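Side-chain contacts in amine oxidase domain-containing protein (PDB 3NRN), which is of unknown function but binds adenosine monophosphate and is probably an oxidoreductase of the flavin-containing amine oxidase family: residues V147-A152 and S157-D162; L19-H24 and R70-K75; N216-K221 and R250-R255. All blocks are in the same frame, centred on the assembly; numbering follows the deposited sequence.

Contact 1 of 3, residues V147-A152 and S157-D162; sequences VLESFA and SVSLSD
Glu149, midway along helix 142-156, reaches over to Ser159 and Leu160 in the loop that leads on to helix 165-178, and its carboxylate supplies most of the polar side-chain contact. The backbone N of Leu160 donates to Glu149 OE2 at 3.0 Å with an N-H...O angle of 156°, arriving well above the carboxylate plane. The other oxygen, Glu149 OE1, takes a weak bond from Ser159 OG at 3.1 Å. CG of Glu149 lies anti to its backbone N (chi1 -176°), and the bend at chi2 turns the carboxylate to the start of the 3-10 turn 160-162. Lys322 bonds to Ser159 OG and forms a long, weak ion pair with Glu149.

Main-chain links tie the helix end to the same loop. Val158 N gives a weak bond to Ala152 O at 3.3 Å, and one water donates to both Glu149 O and Val158 O.

The apolar part is Leu160, whose CD2 lies 3.6 Å from Leu148 CB, while CD1 faces the methyl of Ala152. Alanine suits this spot because its small CB lets the loop backbone come close, Val158 O being 3.3 Å from Ala152 CB.

A glutamate is apt here: one oxygen takes a backbone N-H and the other, more weakly, a hydroxyl whose stronger partner is Lys322, and that lysine would probably favour its charged form, consistent with a carboxylate that holds the turn against its own helix.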
ATOM      1  N   VAL A 147      19.002  -9.062   2.933  1.00 32.88           N
ATOM      2  CA  VAL A 147      17.593  -9.430   2.858  1.00 22.92           C
ATOM      3  C   VAL A 147      16.711  -8.321   3.439  1.00 27.88           C
ATOM      4  O   VAL A 147      15.665  -8.006   2.880  1.00 27.02           O
ATOM      5  CB  VAL A 147      17.310 -10.746   3.620  1.00 31.22           C
ATOM      6  CG1 VAL A 147      15.796 -10.959   3.778  1.00 25.01           C
ATOM      7  CG2 VAL A 147      17.921 -11.915   2.866  1.00 28.09           C
ATOM      8  N   LEU A 148      17.135  -7.729   4.555  1.00 26.87           N
ATOM      9  CA  LEU A 148      16.366  -6.662   5.184  1.00 26.10           C
ATOM     10  C   LEU A 148      16.343  -5.419   4.311  1.00 28.64           C
ATOM     11  O   LEU A 148      15.427  -4.606   4.417  1.00 27.00           O
ATOM     12  CB  LEU A 148      16.927  -6.320   6.568  1.00 25.48           C
ATOM     13  CG  LEU A 148      16.659  -7.349   7.673  1.00 30.72           C
ATOM     14  CD1 LEU A 148      17.260  -6.871   8.982  1.00 38.88           C
ATOM     15  CD2 LEU A 148      15.165  -7.555   7.830  1.00 36.51           C
ATOM     16  N   GLU A 149      17.354  -5.278   3.455  1.00 25.94           N
ATOM     17  CA  GLU A 149      17.436  -4.144   2.539  1.00 23.30           C
ATOM     18  C   GLU A 149      16.380  -4.355   1.456  1.00 25.42           C
ATOM     19  O   GLU A 149      15.759  -3.402   0.987  1.00 28.76           O
ATOM     20  CB  GLU A 149      18.828  -4.063   1.904  1.00 32.61           C
ATOM     21  CG  GLU A 149      19.052  -2.849   1.004  1.00 39.91           C
ATOM     22  CD  GLU A 149      19.356  -1.569   1.771  1.00 41.37           C
ATOM     23  OE1 GLU A 149      19.589  -0.526   1.118  1.00 40.82           O
ATOM     24  OE2 GLU A 149      19.370  -1.601   3.020  1.00 31.83           O
ATOM     25  N   SER A 150      16.182  -5.608   1.057  1.00 25.02           N
ATOM     26  CA  SER A 150      15.172  -5.921   0.054  1.00 29.61           C
ATOM     27  C   SER A 150      13.792  -5.691   0.670  1.00 25.57           C
ATOM     28  O   SER A 150      12.902  -5.127   0.036  1.00 25.47           O
ATOM     29  CB  SER A 150      15.303  -7.371  -0.411  1.00 28.80           C
ATOM     30  OG  SER A 150      16.490  -7.540  -1.160  1.00 44.70           O
ATOM     31  N   PHE A 151      13.626  -6.126   1.913  1.00 25.56           N
ATOM     32  CA  PHE A 151      12.362  -5.936   2.608  1.00 28.65           C
ATOM     33  C   PHE A 151      12.019  -4.444   2.646  1.00 24.73           C
ATOM     34  O   PHE A 151      10.905  -4.050   2.310  1.00 24.31           O
ATOM     35  CB  PHE A 151      12.454  -6.470   4.042  1.00 21.81           C
ATOM     36  CG  PHE A 151      11.233  -6.184   4.865  1.00 29.10           C
ATOM     37  CD1 PHE A 151      10.034  -6.843   4.608  1.00 30.60           C
ATOM     38  CD2 PHE A 151      11.265  -5.218   5.861  1.00 26.95           C
ATOM     39  CE1 PHE A 151       8.888  -6.538   5.329  1.00 31.33           C
ATOM     40  CE2 PHE A 151      10.123  -4.905   6.588  1.00 35.36           C
ATOM     41  CZ  PHE A 151       8.934  -5.564   6.323  1.00 31.14           C
ATOM     42  N   ALA A 152      12.984  -3.624   3.057  1.00 23.12           N
ATOM     43  CA  ALA A 152      12.787  -2.179   3.146  1.00 26.10           C
ATOM     44  C   ALA A 152      12.447  -1.586   1.783  1.00 28.54           C
ATOM     45  O   ALA A 152      11.596  -0.699   1.676  1.00 27.87           O
ATOM     46  CB  ALA A 152      14.044  -1.506   3.723  1.00 26.64           C
ATOM     47  N   SER A 157       9.925   1.115  -0.021  1.00 21.87           N
ATOM     48  CA  SER A 157      10.617   1.829  -1.086  1.00 25.30           C
ATOM     49  C   SER A 157      11.790   2.689  -0.623  1.00 24.26           C
ATOM     50  O   SER A 157      12.057   3.736  -1.206  1.00 21.76           O
ATOM     51  CB  SER A 157       9.631   2.707  -1.863  1.00 25.09           C
ATOM     52  OG  SER A 157       8.869   1.922  -2.759  1.00 35.79           O
ATOM     53  N   VAL A 158      12.479   2.257   0.426  1.00 23.84           N
ATOM     54  CA  VAL A 158      13.638   2.987   0.936  1.00 22.95           C
ATOM     55  C   VAL A 158      14.694   1.980   1.365  1.00 24.28           C
ATOM     56  O   VAL A 158      14.440   0.774   1.387  1.00 22.63           O
ATOM     57  CB  VAL A 158      13.296   3.868   2.161  1.00 27.30           C
ATOM     58  CG1 VAL A 158      12.227   4.885   1.793  1.00 32.62           C
ATOM     59  CG2 VAL A 158      12.841   3.004   3.319  1.00 21.71           C
ATOM     60  N   SER A 159      15.881   2.481   1.684  1.00 23.27           N
ATOM     61  CA  SER A 159      16.967   1.626   2.136  1.00 25.74           C
ATOM     62  C   SER A 159      16.794   1.432   3.631  1.00 30.09           C
ATOM     63  O   SER A 159      16.159   2.249   4.303  1.00 25.40           O
ATOM     64  CB  SER A 159      18.322   2.276   1.852  1.00 26.75           C
ATOM     65  OG  SER A 159      18.558   2.344   0.456  1.00 33.77           O
ATOM     66  N   LEU A 160      17.360   0.349   4.149  1.00 29.67           N
ATOM     67  CA  LEU A 160      17.259   0.043   5.567  1.00 34.33           C
ATOM     68  C   LEU A 160      17.705   1.232   6.423  1.00 33.81           C
ATOM     69  O   LEU A 160      17.092   1.536   7.450  1.00 36.94           O
ATOM     70  CB  LEU A 160      18.102  -1.194   5.881  1.00 29.45           C
ATOM     71  CG  LEU A 160      17.757  -1.950   7.163  1.00 41.84           C
ATOM     72  CD1 LEU A 160      16.268  -2.260   7.208  1.00 29.19           C
ATOM     73  CD2 LEU A 160      18.561  -3.234   7.212  1.00 43.63           C
ATOM     74  N   SER A 161      18.760   1.916   5.991  1.00 36.80           N
ATOM     75  CA  SER A 161      19.261   3.067   6.736  1.00 32.78           C
ATOM     76  C   SER A 161      18.269   4.232   6.736  1.00 35.04           C
ATOM     77  O   SER A 161      18.427   5.186   7.499  1.00 35.19           O
ATOM     78  CB  SER A 161      20.617   3.526   6.171  1.00 32.03           C
ATOM     79  OG  SER A 161      20.534   3.844   4.789  1.00 36.83           O
ATOM     80  N   ASP A 162      17.243   4.153   5.891  1.00 31.96           N
ATOM     81  CA  ASP A 162      16.238   5.210   5.826  1.00 32.07           C
ATOM     82  C   ASP A 162      15.101   4.998   6.822  1.00 31.23           C
ATOM     83  O   ASP A 162      14.255   5.876   7.009  1.00 36.47           O
ATOM     84  CB  ASP A 162      15.662   5.326   4.415  1.00 43.94           C
ATOM     85  CG  ASP A 162      16.658   5.898   3.426  1.00 50.02           C
ATOM     86  OD1 ASP A 162      17.284   6.928   3.746  1.00 54.54           O
ATOM     87  OD2 ASP A 162      16.807   5.325   2.329  1.00 47.52           O
TER
HETATM   88  O   HOH W   1      16.063  -1.007   0.183  1.00 22.96           O

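Contact 2 of 3, residues L19-H24 and R70-K75; sequences LARNGH and RILGAK
Arg21 and Leu72, each on the last turn of its helix, bring the two backbones to their nearest approach, with 7.3 Å between Arg21 CA and Leu72 CA. Both chains then leave the helix through a Schellman motif, with Gly23 and Gly73 supplying the positive phi that glycine accommodates easily.

Arginine suits the gap between the two helix ends because its long chain, bent at chi2 and chi3 (chi3 -41°), can span it and set a flat group against the opposite backbone. The carbonyl oxygen of Ile71 sits over the centre of one guanidinium face, with Ile71 O 3.3 Å from Arg21 CZ. This face-on approach is no hydrogen bond, but the positive group would probably be favoured beside the C-terminal end of helix 64-72. Leu72 CD2 meets the guanidinium edge in its plane, 3.7 Å from Arg21 NE, and the methylene CD of Arg21 rests 3.6 Å from Leu72 O. With an alanine at Arg21, the Ile71 carbonyl would probably lose the positive group lying over it and Leu72 CD2 the flat edge it packs on.

Leu72 is buried between Ala17 and Phe18 of helix 10-21 and Leu195 and Ile198 of helix 188-200. Ile198 also touches Arg21, so the contact lies where three helices meet, and the segment 19-24 leads on into strand 25-29 of the parallel sheet.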
ATOM      1  N   LEU A  19     -18.779   4.603   6.372  1.00 22.43           N
ATOM      2  CA  LEU A  19     -19.712   5.630   6.803  1.00 19.49           C
ATOM      3  C   LEU A  19     -21.103   5.472   6.192  1.00 25.79           C
ATOM      4  O   LEU A  19     -22.105   5.739   6.855  1.00 24.84           O
ATOM      5  CB  LEU A  19     -19.136   7.013   6.487  1.00 24.52           C
ATOM      6  CG  LEU A  19     -17.864   7.366   7.270  1.00 29.89           C
ATOM      7  CD1 LEU A  19     -17.282   8.678   6.766  1.00 28.38           C
ATOM      8  CD2 LEU A  19     -18.186   7.463   8.765  1.00 31.72           C
ATOM      9  N   ALA A  20     -21.172   5.038   4.937  1.00 24.71           N
ATOM     10  CA  ALA A  20     -22.468   4.847   4.285  1.00 23.78           C
ATOM     11  C   ALA A  20     -23.198   3.716   5.001  1.00 31.17           C
ATOM     12  O   ALA A  20     -24.405   3.789   5.244  1.00 30.07           O
ATOM     13  CB  ALA A  20     -22.278   4.499   2.826  1.00 17.32           C
ATOM     14  N   ARG A  21     -22.455   2.672   5.344  1.00 31.08           N
ATOM     15  CA  ARG A  21     -23.027   1.533   6.052  1.00 34.32           C
ATOM     16  C   ARG A  21     -23.616   1.996   7.378  1.00 36.85           C
ATOM     17  O   ARG A  21     -24.668   1.514   7.795  1.00 41.17           O
ATOM     18  CB  ARG A  21     -21.960   0.470   6.324  1.00 30.54           C
ATOM     19  CG  ARG A  21     -22.126  -0.822   5.534  1.00 41.30           C
ATOM     20  CD  ARG A  21     -21.767  -2.020   6.410  1.00 42.37           C
ATOM     21  NE  ARG A  21     -20.579  -1.753   7.227  1.00 58.12           N
ATOM     22  CZ  ARG A  21     -20.534  -1.858   8.555  1.00 54.25           C
ATOM     23  NH1 ARG A  21     -21.610  -2.232   9.239  1.00 57.42           N
ATOM     24  NH2 ARG A  21     -19.411  -1.580   9.206  1.00 56.05           N
ATOM     25  N   ASN A  22     -22.939   2.931   8.042  1.00 27.81           N
ATOM     26  CA  ASN A  22     -23.428   3.430   9.319  1.00 30.59           C
ATOM     27  C   ASN A  22     -24.496   4.520   9.216  1.00 32.14           C
ATOM     28  O   ASN A  22     -24.661   5.331  10.127  1.00 30.99           O
ATOM     29  CB  ASN A  22     -22.266   3.919  10.190  1.00 32.41           C
ATOM     30  CG  ASN A  22     -21.475   2.776  10.798  1.00 39.88           C
ATOM     31  OD1 ASN A  22     -20.542   2.251  10.188  1.00 44.28           O
ATOM     32  ND2 ASN A  22     -21.858   2.373  12.000  1.00 35.09           N
ATOM     33  N   GLY A  23     -25.216   4.540   8.100  1.00 32.17           N
ATOM     34  CA  GLY A  23     -26.294   5.499   7.943  1.00 29.79           C
ATOM     35  C   GLY A  23     -25.979   6.947   7.636  1.00 32.54           C
ATOM     36  O   GLY A  23     -26.845   7.806   7.794  1.00 29.58           O
ATOM     37  N   HIS A  24     -24.759   7.243   7.203  1.00 32.25           N
ATOM     38  CA  HIS A  24     -24.435   8.622   6.876  1.00 31.15           C
ATOM     39  C   HIS A  24     -24.660   8.853   5.393  1.00 24.84           C
ATOM     40  O   HIS A  24     -24.691   7.905   4.610  1.00 31.95           O
ATOM     41  CB  HIS A  24     -22.990   8.947   7.249  1.00 28.24           C
ATOM     42  CG  HIS A  24     -22.696   8.759   8.702  1.00 35.68           C
ATOM     43  ND1 HIS A  24     -22.163   7.593   9.210  1.00 37.61           N
ATOM     44  CD2 HIS A  24     -22.912   9.568   9.767  1.00 36.15           C
ATOM     45  CE1 HIS A  24     -22.066   7.691  10.523  1.00 38.08           C
ATOM     46  NE2 HIS A  24     -22.513   8.879  10.886  1.00 38.94           N
ATOM     47  N   ARG A  70     -14.018  -7.277   5.697  1.00 24.74           N
ATOM     48  CA  ARG A  70     -14.959  -8.213   6.286  1.00 28.02           C
ATOM     49  C   ARG A  70     -16.107  -7.498   6.999  1.00 20.12           C
ATOM     50  O   ARG A  70     -17.269  -7.799   6.749  1.00 26.91           O
ATOM     51  CB  ARG A  70     -14.264  -9.165   7.269  1.00 29.08           C
ATOM     52  CG  ARG A  70     -15.224 -10.206   7.872  1.00 36.64           C
ATOM     53  CD  ARG A  70     -14.507 -11.241   8.733  1.00 34.35           C
ATOM     54  NE  ARG A  70     -13.471 -11.940   7.974  1.00 31.74           N
ATOM     55  CZ  ARG A  70     -12.715 -12.921   8.458  1.00 28.72           C
ATOM     56  NH1 ARG A  70     -12.874 -13.337   9.708  1.00 33.36           N
ATOM     57  NH2 ARG A  70     -11.792 -13.483   7.689  1.00 32.59           N
ATOM     58  N   ILE A  71     -15.794  -6.542   7.868  1.00 24.44           N
ATOM     59  CA  ILE A  71     -16.855  -5.854   8.599  1.00 23.24           C
ATOM     60  C   ILE A  71     -17.736  -4.979   7.713  1.00 26.38           C
ATOM     61  O   ILE A  71     -18.859  -4.649   8.090  1.00 25.01           O
ATOM     62  CB  ILE A  71     -16.287  -5.022   9.785  1.00 29.40           C
ATOM     63  CG1 ILE A  71     -15.431  -3.859   9.280  1.00 21.85           C
ATOM     64  CG2 ILE A  71     -15.440  -5.929  10.679  1.00 24.28           C
ATOM     65  CD1 ILE A  71     -15.035  -2.893  10.370  1.00 25.76           C
ATOM     66  N   LEU A  72     -17.240  -4.612   6.532  1.00 18.93           N
ATOM     67  CA  LEU A  72     -18.031  -3.803   5.608  1.00 25.44           C
ATOM     68  C   LEU A  72     -19.013  -4.669   4.831  1.00 30.64           C
ATOM     69  O   LEU A  72     -19.953  -4.164   4.214  1.00 33.55           O
ATOM     70  CB  LEU A  72     -17.132  -3.080   4.614  1.00 19.60           C
ATOM     71  CG  LEU A  72     -16.314  -1.929   5.195  1.00 27.56           C
ATOM     72  CD1 LEU A  72     -15.439  -1.343   4.109  1.00 22.76           C
ATOM     73  CD2 LEU A  72     -17.246  -0.878   5.772  1.00 27.63           C
ATOM     74  N   GLY A  73     -18.787  -5.978   4.862  1.00 30.33           N
ATOM     75  CA  GLY A  73     -19.656  -6.883   4.139  1.00 33.98           C
ATOM     76  C   GLY A  73     -19.145  -7.121   2.733  1.00 34.02           C
ATOM     77  O   GLY A  73     -19.874  -7.600   1.861  1.00 31.59           O
ATOM     78  N   ALA A  74     -17.886  -6.778   2.499  1.00 29.36           N
ATOM     79  CA  ALA A  74     -17.299  -6.980   1.183  1.00 30.68           C
ATOM     80  C   ALA A  74     -17.042  -8.466   0.989  1.00 26.92           C
ATOM     81  O   ALA A  74     -16.625  -9.159   1.918  1.00 27.15           O
ATOM     82  CB  ALA A  74     -15.996  -6.205   1.061  1.00 26.15           C
ATOM     83  N   LYS A  75     -17.321  -8.956  -0.211  1.00 23.53           N
ATOM     84  CA  LYS A  75     -17.092 -10.358  -0.520  1.00 27.95           C
ATOM     85  C   LYS A  75     -15.867 -10.386  -1.421  1.00 33.79           C
ATOM     86  O   LYS A  75     -15.970 -10.200  -2.631  1.00 30.63           O
ATOM     87  CB  LYS A  75     -18.299 -10.959  -1.245  1.00 36.47           C
ATOM     88  CG  LYS A  75     -19.597 -10.952  -0.436  1.00 39.78           C
ATOM     89  CD  LYS A  75     -19.437 -11.631   0.922  1.00 56.12           C
ATOM     90  CE  LYS A  75     -18.965 -13.078   0.796  1.00 63.76           C
ATOM     91  NZ  LYS A  75     -19.931 -13.931   0.048  1.00 68.35           N
TER

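Contact 3 of 3, residues N216-K221 and R250-R255; sequences NIEEKK and RDYFDR
Glu218 and Tyr252 meet at the surface, where the turn joining strands 212-216 and 221-224 faces the loop between helices 241-248 and 255-262. The strands form a beta hairpin whose turn holds a G1 beta bulge, with Lys220 and Lys221 set together opposite the single residue Asn216. An Asx motif stiffens it, Glu219 N donating to Asn216 OD1 at 2.9 Å with an N-H...O angle of 173°.

The two side chains cross at about a right angle, and the carboxylate plane is turned 60° from the ring. Glu218 runs extended beyond CG, with chi2 at -180°, which carries its acid group out to the phenol. Tyr252 CB points toward the turn, and the rigid ring projects the hydroxyl across the gap. Neither group stacks on the other: the carboxylate oxygen comes in at the ring's edge, near its plane. Glutamate gives the needed length and an acceptor, while tyrosine offers a donor at the end of a stiff arm.

Beneath this bond, Ile217 and Phe253 both pack on Ile248 of helix 241-248, so apolar neighbours join the same two loops on the inner side.

The hydroxyl Tyr252 OH donates to Glu218 OE2 at 2.6 Å, meeting that oxygen on its anti side and 16° out of the carboxylate plane.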
ATOM      1  N   ASN A 216     -13.723  24.487   1.189  1.00 33.40           N
ATOM      2  CA  ASN A 216     -13.859  25.674   2.019  1.00 34.48           C
ATOM      3  C   ASN A 216     -14.234  25.321   3.453  1.00 27.19           C
ATOM      4  O   ASN A 216     -15.365  24.943   3.731  1.00 27.43           O
ATOM      5  CB  ASN A 216     -14.903  26.618   1.419  1.00 30.71           C
ATOM      6  CG  ASN A 216     -14.922  27.973   2.103  1.00 42.36           C
ATOM      7  OD1 ASN A 216     -14.832  28.064   3.330  1.00 34.28           O
ATOM      8  ND2 ASN A 216     -15.048  29.036   1.312  1.00 38.37           N
ATOM      9  N   ILE A 217     -13.268  25.459   4.356  1.00 28.23           N
ATOM     10  CA  ILE A 217     -13.452  25.150   5.777  1.00 39.21           C
ATOM     11  C   ILE A 217     -14.466  26.024   6.506  1.00 34.69           C
ATOM     12  O   ILE A 217     -15.235  25.535   7.327  1.00 38.60           O
ATOM     13  CB  ILE A 217     -12.108  25.245   6.536  1.00 37.60           C
ATOM     14  CG1 ILE A 217     -11.146  24.201   5.984  1.00 46.04           C
ATOM     15  CG2 ILE A 217     -12.315  25.030   8.023  1.00 53.70           C
ATOM     16  CD1 ILE A 217     -11.729  22.833   5.957  1.00 24.91           C
ATOM     17  N   GLU A 218     -14.458  27.317   6.220  1.00 35.06           N
ATOM     18  CA  GLU A 218     -15.398  28.222   6.866  1.00 34.80           C
ATOM     19  C   GLU A 218     -16.846  27.946   6.449  1.00 33.77           C
ATOM     20  O   GLU A 218     -17.743  27.901   7.290  1.00 34.68           O
ATOM     21  CB  GLU A 218     -15.027  29.671   6.549  1.00 39.94           C
ATOM     22  CG  GLU A 218     -13.704  30.111   7.160  1.00 59.82           C
ATOM     23  CD  GLU A 218     -13.363  31.555   6.837  1.00 65.47           C
ATOM     24  OE1 GLU A 218     -14.223  32.433   7.063  1.00 74.01           O
ATOM     25  OE2 GLU A 218     -12.235  31.816   6.366  1.00 56.09           O
ATOM     26  N   GLU A 219     -17.073  27.751   5.153  1.00 27.44           N
ATOM     27  CA  GLU A 219     -18.424  27.497   4.649  1.00 28.51           C
ATOM     28  C   GLU A 219     -18.795  26.033   4.777  1.00 32.60           C
ATOM     29  O   GLU A 219     -19.976  25.676   4.807  1.00 30.79           O
ATOM     30  CB  GLU A 219     -18.537  27.857   3.163  1.00 32.36           C
ATOM     31  CG  GLU A 219     -18.096  29.252   2.756  1.00 34.18           C
ATOM     32  CD  GLU A 219     -18.313  29.496   1.268  1.00 39.66           C
ATOM     33  OE1 GLU A 219     -17.973  28.602   0.465  1.00 42.76           O
ATOM     34  OE2 GLU A 219     -18.817  30.577   0.896  1.00 55.75           O
ATOM     35  N   LYS A 220     -17.772  25.188   4.839  1.00 32.84           N
ATOM     36  CA  LYS A 220     -17.961  23.748   4.902  1.00 30.25           C
ATOM     37  C   LYS A 220     -18.650  23.336   3.601  1.00 28.92           C
ATOM     38  O   LYS A 220     -19.716  22.719   3.595  1.00 26.26           O
ATOM     39  CB  LYS A 220     -18.795  23.345   6.125  1.00 36.02           C
ATOM     40  CG  LYS A 220     -18.134  23.700   7.454  1.00 37.46           C
ATOM     41  CD  LYS A 220     -18.781  22.978   8.636  1.00 35.22           C
ATOM     42  CE  LYS A 220     -18.405  21.503   8.676  1.00 33.56           C
ATOM     43  NZ  LYS A 220     -19.030  20.796   9.836  1.00 25.62           N
ATOM     44  N   LYS A 221     -18.018  23.703   2.492  1.00 26.49           N
ATOM     45  CA  LYS A 221     -18.522  23.381   1.165  1.00 30.16           C
ATOM     46  C   LYS A 221     -17.363  22.983   0.281  1.00 20.72           C
ATOM     47  O   LYS A 221     -16.264  23.513   0.410  1.00 25.48           O
ATOM     48  CB  LYS A 221     -19.222  24.589   0.532  1.00 24.56           C
ATOM     49  CG  LYS A 221     -20.554  24.941   1.146  1.00 33.72           C
ATOM     50  CD  LYS A 221     -21.158  26.145   0.448  1.00 46.22           C
ATOM     51  CE  LYS A 221     -22.552  26.450   0.966  1.00 49.61           C
ATOM     52  NZ  LYS A 221     -23.152  27.609   0.246  1.00 54.33           N
ATOM     53  N   ARG A 250      -3.355  27.391   2.209  1.00 24.46           N
ATOM     54  CA  ARG A 250      -2.192  27.430   3.087  1.00 28.58           C
ATOM     55  C   ARG A 250      -2.341  28.242   4.372  1.00 21.05           C
ATOM     56  O   ARG A 250      -1.763  27.884   5.398  1.00 21.40           O
ATOM     57  CB  ARG A 250      -0.981  27.955   2.311  1.00 25.41           C
ATOM     58  CG  ARG A 250      -0.575  27.092   1.133  1.00 24.18           C
ATOM     59  CD  ARG A 250       0.581  27.746   0.365  1.00 29.88           C
ATOM     60  NE  ARG A 250       1.828  27.811   1.130  1.00 26.88           N
ATOM     61  CZ  ARG A 250       2.647  26.782   1.318  1.00 30.57           C
ATOM     62  NH1 ARG A 250       2.364  25.592   0.803  1.00 29.92           N
ATOM     63  NH2 ARG A 250       3.761  26.945   2.012  1.00 18.19           N
ATOM     64  N   ASP A 251      -3.108  29.327   4.319  1.00 22.26           N
ATOM     65  CA  ASP A 251      -3.294  30.185   5.486  1.00 28.26           C
ATOM     66  C   ASP A 251      -3.929  29.501   6.691  1.00 26.07           C
ATOM     67  O   ASP A 251      -3.832  29.998   7.817  1.00 27.92           O
ATOM     68  CB  ASP A 251      -4.126  31.417   5.118  1.00 26.88           C
ATOM     69  CG  ASP A 251      -3.384  32.363   4.193  1.00 37.28           C
ATOM     70  OD1 ASP A 251      -2.144  32.261   4.113  1.00 31.01           O
ATOM     71  OD2 ASP A 251      -4.041  33.212   3.557  1.00 36.16           O
ATOM     72  N   TYR A 252      -4.570  28.367   6.455  1.00 21.83           N
ATOM     73  CA  TYR A 252      -5.237  27.631   7.521  1.00 20.55           C
ATOM     74  C   TYR A 252      -4.306  26.696   8.290  1.00 24.49           C
ATOM     75  O   TYR A 252      -4.753  25.965   9.177  1.00 23.32           O
ATOM     76  CB  TYR A 252      -6.414  26.836   6.929  1.00 16.73           C
ATOM     77  CG  TYR A 252      -7.535  27.727   6.428  1.00 29.19           C
ATOM     78  CD1 TYR A 252      -8.507  28.213   7.303  1.00 34.24           C
ATOM     79  CD2 TYR A 252      -7.602  28.121   5.090  1.00 27.06           C
ATOM     80  CE1 TYR A 252      -9.514  29.069   6.861  1.00 34.57           C
ATOM     81  CE2 TYR A 252      -8.609  28.982   4.637  1.00 24.12           C
ATOM     82  CZ  TYR A 252      -9.555  29.450   5.529  1.00 34.14           C
ATOM     83  OH  TYR A 252     -10.536  30.318   5.100  1.00 35.96           O
ATOM     84  N   PHE A 253      -3.015  26.736   7.965  1.00 20.99           N
ATOM     85  CA  PHE A 253      -2.030  25.865   8.611  1.00 17.83           C
ATOM     86  C   PHE A 253      -0.881  26.654   9.240  1.00 25.28           C
ATOM     87  O   PHE A 253      -0.519  27.722   8.746  1.00 19.95           O
ATOM     88  CB  PHE A 253      -1.449  24.885   7.578  1.00 18.71           C
ATOM     89  CG  PHE A 253      -2.486  24.011   6.928  1.00 23.27           C
ATOM     90  CD1 PHE A 253      -2.865  22.806   7.513  1.00 19.41           C
ATOM     91  CD2 PHE A 253      -3.140  24.435   5.767  1.00 22.65           C
ATOM     92  CE1 PHE A 253      -3.893  22.027   6.950  1.00 19.47           C
ATOM     93  CE2 PHE A 253      -4.166  23.673   5.197  1.00 19.74           C
ATOM     94  CZ  PHE A 253      -4.544  22.463   5.793  1.00 16.03           C
ATOM     95  N   ASP A 254      -0.318  26.123  10.328  1.00 18.04           N
ATOM     96  CA  ASP A 254       0.808  26.758  11.013  1.00 18.85           C
ATOM     97  C   ASP A 254       2.022  26.748  10.093  1.00 26.44           C
ATOM     98  O   ASP A 254       2.204  25.816   9.307  1.00 24.66           O
ATOM     99  CB  ASP A 254       1.182  25.992  12.290  1.00 16.26           C
ATOM    100  CG  ASP A 254       0.153  26.141  13.389  1.00 25.84           C
ATOM    101  OD1 ASP A 254      -0.826  26.906  13.210  1.00 16.69           O
ATOM    102  OD2 ASP A 254       0.333  25.490  14.440  1.00 21.12           O
ATOM    103  N   ARG A 255       2.857  27.774  10.216  1.00 23.21           N
ATOM    104  CA  ARG A 255       4.070  27.910   9.414  1.00 24.03           C
ATOM    105  C   ARG A 255       4.958  26.655   9.408  1.00 27.30           C
ATOM    106  O   ARG A 255       5.399  26.199   8.353  1.00 25.29           O
ATOM    107  CB  ARG A 255       4.887  29.106   9.927  1.00 29.46           C
ATOM    108  CG  ARG A 255       6.255  29.269   9.263  1.00 38.13           C
ATOM    109  CD  ARG A 255       7.190  30.115  10.120  1.00 43.43           C
ATOM    110  NE  ARG A 255       6.817  31.528  10.155  1.00 53.75           N
ATOM    111  CZ  ARG A 255       7.362  32.422  10.978  1.00 54.40           C
ATOM    112  NH1 ARG A 255       8.299  32.049  11.838  1.00 53.09           N
ATOM    113  NH2 ARG A 255       6.978  33.690  10.937  1.00 50.05           N
TER

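Overall arrangement
The three contacts follow one another along the chain in the order 2, 1, 3, and none touches another. Contacts 2 and 3 are the nearer pair, about 12 Å apart at their nearest atoms; contact 1 stays about 22 Å from each and lies across the chain's centre from contact 2. Contact 2 belongs to the nucleotide-binding half: helix 10-21 follows the glycine-rich turn of Gly7 and Gly9, which lines the AMP pocket, though the contact itself is away from that site. In contact 1, the Ser157 side chain is about 10 Å from that of Arg38, an AMP-binding residue. Contact 3 lies farthest out, its centre about 29 Å from that of the chain.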